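Local atomic coordinates of Maltose/maltodextrin transport permease homologue (Bdellovibrio bacteriovorus HD100, PDB entry 6FFL), a protein that probably binds maltose and maltodextrins through this extracellular solute-binding domain, here holding maltotriose, and passes them to its fused membrane permease part for import. Residues W236-Y241 with N325-I330; V309-S312 with A316-S319. All coordinates share one frame; numbering follows the deposited sequence.

In the fold
The two contacts lie on the same side of the domain's centre, their own centres about 13 Å apart, and contact 2 is nested within the chain closed by contact 1. They meet where L328 CD2 packs 4.2 Å from L310 N. Contact 1 joins W238 of helix 238-243 to the turn that leads into helix 328-335, partly buried, and is purely apolar between its segments; W236, at one end of it, belongs to the sugar pocket. Contact 2 holds strand 310-311 against the 3-10 turn leading towards helix 320-323. It is buried, and its chemistry is polar as well, with an arginine bonded to a main-chain carbonyl.

Contact 1 of 2, residues W236-Y241 with N325-I330; sequences WSWGDY and NPLLKI. With GLC (alpha-D-glucopyranose), chain B; GLC (alpha-D-glucopyranose), chain C.
With chi1 near -65° in both residues, W238 and L327 each carry CG beside the backbone N and anti to the carbonyl carbon, and the two side chains slide past one another in opposite directions. The chi2 of W238, -18°, turns a face of the indole to the leucine: L327 CD1 lies 4.0 Å from the centroid of the W238 six-membered ring, 25° off the ring normal, which meets the geometry of a CH-pi contact. The methyl sits off centre, and its nearest ring atom is the fusion carbon, W238 CD2 at 3.7 Å from L327 CD1. L328 comes to a different part of the same ring. Its CD2 approaches W238 CZ3 at 4.1 Å, near the ring plane, so one leucine covers a face while the next touches the edge. I250 of strand 248-251 packs against both W238 and L327, and M117 of strand 116-121 also touches W238, which ties the pair to the sheet that holds strands 116-121 and 248-251 in this solute-binding domain. The backbone that delivers the leucines is a type I turn from N325 to L328, leading into helix 328-335. Within it L327 N donates to N325 OD1 at 2.9 Å, a capping bond that reaches the oxygen from above its carbonyl plane. Two residues before W238, W236 serves the ligand. One face of its ring lies against two glucose units, as is common in maltodextrin-binding sites. C1 of the chain B glucose is 3.5 Å from W236 CH2, towards the rim, whereas C4 of the chain C glucose stands over the ring centre. W236 NE1 is hydrogen-bonded to Y216 OH.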
ATOM      1  N   TRP A 236      -4.278   1.780   5.368  1.00 12.41           N
ATOM      2  CA  TRP A 236      -3.547   2.893   5.971  1.00 13.87           C
ATOM      3  C   TRP A 236      -4.410   4.138   6.124  1.00 15.96           C
ATOM      4  O   TRP A 236      -4.037   5.041   6.883  1.00 16.31           O
ATOM      5  CB  TRP A 236      -2.321   3.265   5.120  1.00 14.46           C
ATOM      6  CG  TRP A 236      -2.710   3.627   3.701  1.00 13.96           C
ATOM      7  CD1 TRP A 236      -3.192   4.828   3.259  1.00 16.07           C
ATOM      8  CD2 TRP A 236      -2.689   2.757   2.554  1.00  9.95           C
ATOM      9  NE1 TRP A 236      -3.464   4.762   1.910  1.00 17.55           N
ATOM     10  CE2 TRP A 236      -3.161   3.506   1.454  1.00 13.39           C
ATOM     11  CE3 TRP A 236      -2.302   1.426   2.351  1.00 12.22           C
ATOM     12  CZ2 TRP A 236      -3.263   2.963   0.168  1.00 14.89           C
ATOM     13  CZ3 TRP A 236      -2.409   0.881   1.066  1.00 11.97           C
ATOM     14  CH2 TRP A 236      -2.888   1.649  -0.003  1.00 12.95           C
ATOM     15  N   SER A 237      -5.540   4.218   5.411  1.00 10.25           N
ATOM     16  CA  SER A 237      -6.346   5.430   5.401  1.00 12.43           C
ATOM     17  C   SER A 237      -7.464   5.424   6.435  1.00 12.91           C
ATOM     18  O   SER A 237      -8.085   6.469   6.647  1.00 13.92           O
ATOM     19  CB  SER A 237      -6.942   5.655   4.002  1.00 12.33           C
ATOM     20  OG  SER A 237      -7.933   4.669   3.694  1.00 13.65           O
ATOM     21  N   TRP A 238      -7.721   4.289   7.090  1.00 15.70           N
ATOM     22  CA  TRP A 238      -8.856   4.198   8.008  1.00 14.08           C
ATOM     23  C   TRP A 238      -8.766   5.240   9.113  1.00 15.36           C
ATOM     24  O   TRP A 238      -9.755   5.906   9.443  1.00 17.69           O
ATOM     25  CB  TRP A 238      -8.911   2.809   8.633  1.00 12.01           C
ATOM     26  CG  TRP A 238      -9.229   1.687   7.688  1.00 15.60           C
ATOM     27  CD1 TRP A 238      -9.797   1.776   6.442  1.00 18.72           C
ATOM     28  CD2 TRP A 238      -9.012   0.299   7.934  1.00 13.98           C
ATOM     29  NE1 TRP A 238      -9.938   0.518   5.900  1.00 13.53           N
ATOM     30  CE2 TRP A 238      -9.477  -0.407   6.806  1.00 13.79           C
ATOM     31  CE3 TRP A 238      -8.471  -0.420   9.006  1.00 14.54           C
ATOM     32  CZ2 TRP A 238      -9.396  -1.798   6.710  1.00 13.39           C
ATOM     33  CZ3 TRP A 238      -8.404  -1.804   8.913  1.00 17.24           C
ATOM     34  CH2 TRP A 238      -8.861  -2.477   7.771  1.00 15.67           C
ATOM     35  N   GLY A 239      -7.586   5.369   9.722  1.00 18.14           N
ATOM     36  CA  GLY A 239      -7.454   6.261  10.864  1.00 21.70           C
ATOM     37  C   GLY A 239      -7.775   7.696  10.509  1.00 24.58           C
ATOM     38  O   GLY A 239      -8.443   8.403  11.267  1.00 21.81           O
ATOM     39  N   ASP A 240      -7.333   8.136   9.337  1.00 23.70           N
ATOM     40  CA  ASP A 240      -7.559   9.523   8.959  1.00 26.38           C
ATOM     41  C   ASP A 240      -9.010   9.790   8.585  1.00 21.98           C
ATOM     42  O   ASP A 240      -9.508  10.893   8.839  1.00 19.83           O
ATOM     43  CB  ASP A 240      -6.596   9.902   7.842  1.00 25.11           C
ATOM     44  CG  ASP A 240      -5.208  10.230   8.388  1.00 42.08           C
ATOM     45  OD1 ASP A 240      -5.096  11.174   9.198  1.00 52.62           O
ATOM     46  OD2 ASP A 240      -4.244   9.518   8.071  1.00 28.72           O
ATOM     47  N   TYR A 241      -9.727   8.804   8.028  1.00 19.57           N
ATOM     48  CA  TYR A 241     -11.155   9.027   7.801  1.00 16.55           C
ATOM     49  C   TYR A 241     -11.934   9.032   9.107  1.00 23.37           C
ATOM     50  O   TYR A 241     -12.895   9.799   9.245  1.00 25.37           O
ATOM     51  CB  TYR A 241     -11.730   7.991   6.823  1.00 17.49           C
ATOM     52  CG  TYR A 241     -11.067   8.100   5.463  1.00 15.36           C
ATOM     53  CD1 TYR A 241     -10.840   9.342   4.884  1.00 16.26           C
ATOM     54  CD2 TYR A 241     -10.636   6.965   4.783  1.00 19.17           C
ATOM     55  CE1 TYR A 241     -10.204   9.458   3.654  1.00 19.61           C
ATOM     56  CE2 TYR A 241      -9.997   7.070   3.561  1.00 16.73           C
ATOM     57  CZ  TYR A 241      -9.779   8.310   3.004  1.00 16.31           C
ATOM     58  OH  TYR A 241      -9.136   8.417   1.797  1.00 19.39           O
ATOM     59  N   ASN A 325     -12.549  -4.432  17.123  1.00 20.39           N
ATOM     60  CA  ASN A 325     -12.499  -3.508  16.000  1.00 18.11           C
ATOM     61  C   ASN A 325     -13.500  -3.974  14.953  1.00 20.68           C
ATOM     62  O   ASN A 325     -13.339  -5.068  14.401  1.00 25.70           O
ATOM     63  CB  ASN A 325     -11.073  -3.477  15.452  1.00 20.25           C
ATOM     64  CG  ASN A 325     -10.907  -2.575  14.225  1.00 21.19           C
ATOM     65  OD1 ASN A 325     -11.878  -2.133  13.594  1.00 21.95           O
ATOM     66  ND2 ASN A 325      -9.650  -2.305  13.882  1.00 22.85           N
ATOM     67  N   PRO A 326     -14.549  -3.201  14.657  1.00 22.01           N
ATOM     68  CA  PRO A 326     -15.601  -3.711  13.766  1.00 25.78           C
ATOM     69  C   PRO A 326     -15.164  -3.842  12.310  1.00 23.59           C
ATOM     70  O   PRO A 326     -15.872  -4.484  11.528  1.00 31.47           O
ATOM     71  CB  PRO A 326     -16.726  -2.677  13.928  1.00 26.94           C
ATOM     72  CG  PRO A 326     -16.031  -1.417  14.330  1.00 28.63           C
ATOM     73  CD  PRO A 326     -14.854  -1.850  15.169  1.00 24.69           C
ATOM     74  N   LEU A 327     -14.025  -3.272  11.925  1.00 16.86           N
ATOM     75  CA  LEU A 327     -13.557  -3.397  10.555  1.00 17.67           C
ATOM     76  C   LEU A 327     -12.817  -4.703  10.297  1.00 22.68           C
ATOM     77  O   LEU A 327     -12.693  -5.110   9.137  1.00 20.21           O
ATOM     78  CB  LEU A 327     -12.613  -2.239  10.210  1.00 18.79           C
ATOM     79  CG  LEU A 327     -13.186  -0.821  10.202  1.00 27.64           C
ATOM     80  CD1 LEU A 327     -12.072   0.180   9.936  1.00 27.07           C
ATOM     81  CD2 LEU A 327     -14.309  -0.675   9.177  1.00 24.66           C
ATOM     82  N   LEU A 328     -12.285  -5.359  11.330  1.00 28.23           N
ATOM     83  CA  LEU A 328     -11.275  -6.363  11.007  1.00 33.00           C
ATOM     84  C   LEU A 328     -11.896  -7.641  10.434  1.00 19.66           C
ATOM     85  O   LEU A 328     -11.259  -8.309   9.614  1.00 20.93           O
ATOM     86  CB  LEU A 328     -10.384  -6.627  12.231  1.00 38.75           C
ATOM     87  CG  LEU A 328      -9.429  -5.475  12.653  1.00 28.90           C
ATOM     88  CD1 LEU A 328      -8.582  -5.876  13.846  1.00 28.55           C
ATOM     89  CD2 LEU A 328      -8.483  -4.896  11.538  1.00 21.59           C
ATOM     90  N   LYS A 329     -13.151  -7.955  10.765  1.00 25.16           N
ATOM     91  CA  LYS A 329     -13.767  -9.141  10.176  1.00 28.02           C
ATOM     92  C   LYS A 329     -14.015  -8.976   8.677  1.00 25.36           C
ATOM     93  O   LYS A 329     -13.683  -9.871   7.888  1.00 22.20           O
ATOM     94  CB  LYS A 329     -15.058  -9.490  10.925  1.00 33.42           C
ATOM     95  CG  LYS A 329     -15.467 -10.963  10.822  1.00 49.94           C
ATOM     96  CD  LYS A 329     -14.347 -11.942  11.249  1.00 64.39           C
ATOM     97  CE  LYS A 329     -13.473 -11.440  12.414  1.00 67.07           C
ATOM     98  NZ  LYS A 329     -12.100 -12.033  12.358  1.00 62.37           N
ATOM     99  N   ILE A 330     -14.569  -7.837   8.255  1.00 21.41           N
ATOM    100  CA  ILE A 330     -14.734  -7.593   6.823  1.00 17.51           C
ATOM    101  C   ILE A 330     -13.378  -7.441   6.150  1.00 15.78           C
ATOM    102  O   ILE A 330     -13.178  -7.890   5.017  1.00 17.78           O
ATOM    103  CB  ILE A 330     -15.631  -6.362   6.578  1.00 21.52           C
ATOM    104  CG1 ILE A 330     -17.045  -6.626   7.106  1.00 37.63           C
ATOM    105  CG2 ILE A 330     -15.687  -6.028   5.088  1.00 20.87           C
ATOM    106  CD1 ILE A 330     -18.051  -5.541   6.753  1.00 39.80           C
TER
HETATM  107  C1  GLC B   2       0.401   2.820  -0.421  1.00 10.30           C
HETATM  108  C2  GLC B   2       1.011   1.442  -0.201  1.00  8.49           C
HETATM  109  C3  GLC B   2       2.235   1.195  -1.069  1.00  9.27           C
HETATM  110  C4  GLC B   2       1.858   1.499  -2.515  1.00 10.87           C
HETATM  111  C5  GLC B   2       1.345   2.933  -2.611  1.00 13.95           C
HETATM  112  C6  GLC B   2       0.959   3.287  -4.052  1.00 13.54           C
HETATM  113  O2  GLC B   2       1.346   1.327   1.195  1.00 13.85           O
HETATM  114  O3  GLC B   2       2.619  -0.185  -0.939  1.00 13.75           O
HETATM  115  O4  GLC B   2       3.006   1.377  -3.340  1.00 13.25           O
HETATM  116  O5  GLC B   2       0.175   3.040  -1.808  1.00 12.81           O
HETATM  117  O6  GLC B   2       0.827   4.718  -4.190  1.00 13.42           O
HETATM  118  C1  GLC C   1       0.408   7.013   2.713  1.00 22.37           C
HETATM  119  C2  GLC C   1       0.622   5.631   3.340  1.00 16.36           C
HETATM  120  C3  GLC C   1       1.252   4.665   2.347  1.00 19.78           C
HETATM  121  C4  GLC C   1       0.489   4.658   1.021  1.00 20.13           C
HETATM  122  C5  GLC C   1       0.324   6.090   0.493  1.00 19.02           C
HETATM  123  C6  GLC C   1      -0.551   6.123  -0.758  1.00 28.57           C
HETATM  124  O1  GLC C   1       1.677   7.627   2.476  1.00 26.13           O
HETATM  125  O2  GLC C   1       1.505   5.725   4.462  1.00 17.97           O
HETATM  126  O3  GLC C   1       1.296   3.351   2.943  1.00 16.06           O
HETATM  127  O4  GLC C   1       1.232   3.841   0.094  1.00 15.10           O
HETATM  128  O5  GLC C   1      -0.315   6.917   1.471  1.00 23.82           O
HETATM  129  O6  GLC C   1      -0.563   7.443  -1.321  1.00 27.69           O

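Contact 2 of 2, residues V309-S312 with A316-S319; sequences VLPS and ARES
One face of the R317 guanidinium is covered by L310, whose CD2 stands 3.6 Å from R317 NH2 and is offset toward the rim of the group; at the edge, in the guanidinium plane, lies the carbonyl oxygen of P311. That oxygen receives two bonds side-on from the arginine. R317 NE donates to P311 O at 2.8 Å with an N-H...O angle of 158°, and R317 NH2 donates to P311 O at 3.1 Å with a more bent 139°. Because both donors converge on one acceptor lying only 3° out of their plane, the rotation of the guanidinium is fixed. The R317 chain is extended from CG to NE and crosses the L310 side chain at about a right angle; L310 CD1 meets it at NE and CD, while CD2 lies over the guanidinium. Apart from this pair of bonds, P311 CB meets A316 CB at 3.9 Å, an apolar touch between the strand and the 3-10 segment. R317 NH2 also forms a salt bridge with D94, and S312 OG is hydrogen-bonded to G109 O. S319 then occupies the N-cap position of helix 320-323. The whole is a strand-to-helix connection in the solute-binding domain: the short, weakly bonded strand 310-311, antiparallel to strand 111-112, turns back through a 3-10 segment, and an arginine closes the bend onto a strand carbonyl.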
ATOM      1  N   VAL A 309      -5.460  -0.901  12.448  1.00 14.37           N
ATOM      2  CA  VAL A 309      -4.871  -1.921  11.584  1.00 15.74           C
ATOM      3  C   VAL A 309      -4.576  -3.203  12.359  1.00 17.37           C
ATOM      4  O   VAL A 309      -4.560  -3.213  13.596  1.00 17.39           O
ATOM      5  CB  VAL A 309      -3.598  -1.388  10.894  1.00 16.25           C
ATOM      6  CG1 VAL A 309      -3.956  -0.213   9.976  1.00 15.90           C
ATOM      7  CG2 VAL A 309      -2.553  -0.971  11.921  1.00 16.58           C
ATOM      8  N   LEU A 310      -4.330  -4.288  11.626  1.00 13.93           N
ATOM      9  CA  LEU A 310      -4.127  -5.613  12.211  1.00 14.59           C
ATOM     10  C   LEU A 310      -2.665  -5.810  12.615  1.00 13.97           C
ATOM     11  O   LEU A 310      -1.784  -5.735  11.750  1.00 13.70           O
ATOM     12  CB  LEU A 310      -4.524  -6.685  11.203  1.00 14.65           C
ATOM     13  CG  LEU A 310      -4.411  -8.146  11.636  1.00 16.01           C
ATOM     14  CD1 LEU A 310      -5.429  -8.465  12.717  1.00 17.46           C
ATOM     15  CD2 LEU A 310      -4.562  -9.058  10.413  1.00 14.60           C
ATOM     16  N   PRO A 311      -2.365  -6.119  13.878  1.00 13.89           N
ATOM     17  CA  PRO A 311      -0.968  -6.377  14.263  1.00 13.27           C
ATOM     18  C   PRO A 311      -0.354  -7.525  13.478  1.00 15.20           C
ATOM     19  O   PRO A 311      -1.031  -8.475  13.077  1.00 15.37           O
ATOM     20  CB  PRO A 311      -1.070  -6.744  15.755  1.00 15.05           C
ATOM     21  CG  PRO A 311      -2.295  -5.999  16.219  1.00 18.19           C
ATOM     22  CD  PRO A 311      -3.258  -6.101  15.052  1.00 14.01           C
ATOM     23  N   SER A 312       0.964  -7.453  13.316  1.00 13.26           N
ATOM     24  CA  SER A 312       1.702  -8.574  12.755  1.00 15.32           C
ATOM     25  C   SER A 312       2.003  -9.644  13.797  1.00 13.47           C
ATOM     26  O   SER A 312       2.155 -10.819  13.446  1.00 17.22           O
ATOM     27  CB  SER A 312       3.005  -8.070  12.142  1.00 16.18           C
ATOM     28  OG  SER A 312       3.776  -7.398  13.116  1.00 15.88           O
ATOM     29  N   ALA A 316      -0.563 -10.702  19.824  1.00 17.18           N
ATOM     30  CA  ALA A 316      -1.176  -9.382  19.988  1.00 17.26           C
ATOM     31  C   ALA A 316      -2.600  -9.345  19.441  1.00 21.11           C
ATOM     32  O   ALA A 316      -3.414  -8.522  19.882  1.00 19.89           O
ATOM     33  CB  ALA A 316      -0.334  -8.309  19.294  1.00 16.27           C
ATOM     34  N   ARG A 317      -2.914 -10.217  18.482  1.00 18.36           N
ATOM     35  CA  ARG A 317      -4.249 -10.266  17.900  1.00 21.58           C
ATOM     36  C   ARG A 317      -5.298 -10.795  18.868  1.00 23.12           C
ATOM     37  O   ARG A 317      -6.492 -10.715  18.556  1.00 22.60           O
ATOM     38  CB  ARG A 317      -4.232 -11.127  16.644  1.00 19.33           C
ATOM     39  CG  ARG A 317      -3.342 -10.571  15.531  1.00 19.06           C
ATOM     40  CD  ARG A 317      -3.313 -11.480  14.329  1.00 16.96           C
ATOM     41  NE  ARG A 317      -2.505 -10.901  13.255  1.00 18.37           N
ATOM     42  CZ  ARG A 317      -2.247 -11.504  12.101  1.00 22.39           C
ATOM     43  NH1 ARG A 317      -2.727 -12.718  11.862  1.00 23.42           N
ATOM     44  NH2 ARG A 317      -1.508 -10.886  11.186  1.00 17.92           N
ATOM     45  N   GLU A 318      -4.894 -11.344  20.014  1.00 21.31           N
ATOM     46  CA  GLU A 318      -5.861 -11.763  21.023  1.00 20.14           C
ATOM     47  C   GLU A 318      -6.334 -10.611  21.907  1.00 22.63           C
ATOM     48  O   GLU A 318      -7.217 -10.815  22.752  1.00 26.41           O
ATOM     49  CB  GLU A 318      -5.259 -12.889  21.880  1.00 23.33           C
ATOM     50  CG  GLU A 318      -4.844 -14.122  21.082  1.00 26.71           C
ATOM     51  CD  GLU A 318      -6.021 -14.842  20.422  1.00 49.13           C
ATOM     52  OE1 GLU A 318      -5.776 -15.833  19.697  1.00 58.01           O
ATOM     53  OE2 GLU A 318      -7.185 -14.438  20.636  1.00 49.22           O
ATOM     54  N   SER A 319      -5.793  -9.413  21.713  1.00 19.57           N
ATOM     55  CA  SER A 319      -6.205  -8.243  22.473  1.00 27.07           C
ATOM     56  C   SER A 319      -7.635  -7.834  22.138  1.00 29.42           C
ATOM     57  O   SER A 319      -8.095  -7.958  20.996  1.00 26.04           O
ATOM     58  CB  SER A 319      -5.256  -7.075  22.187  1.00 32.80           C
ATOM     59  OG  SER A 319      -5.701  -5.877  22.799  1.00 28.09           O
TER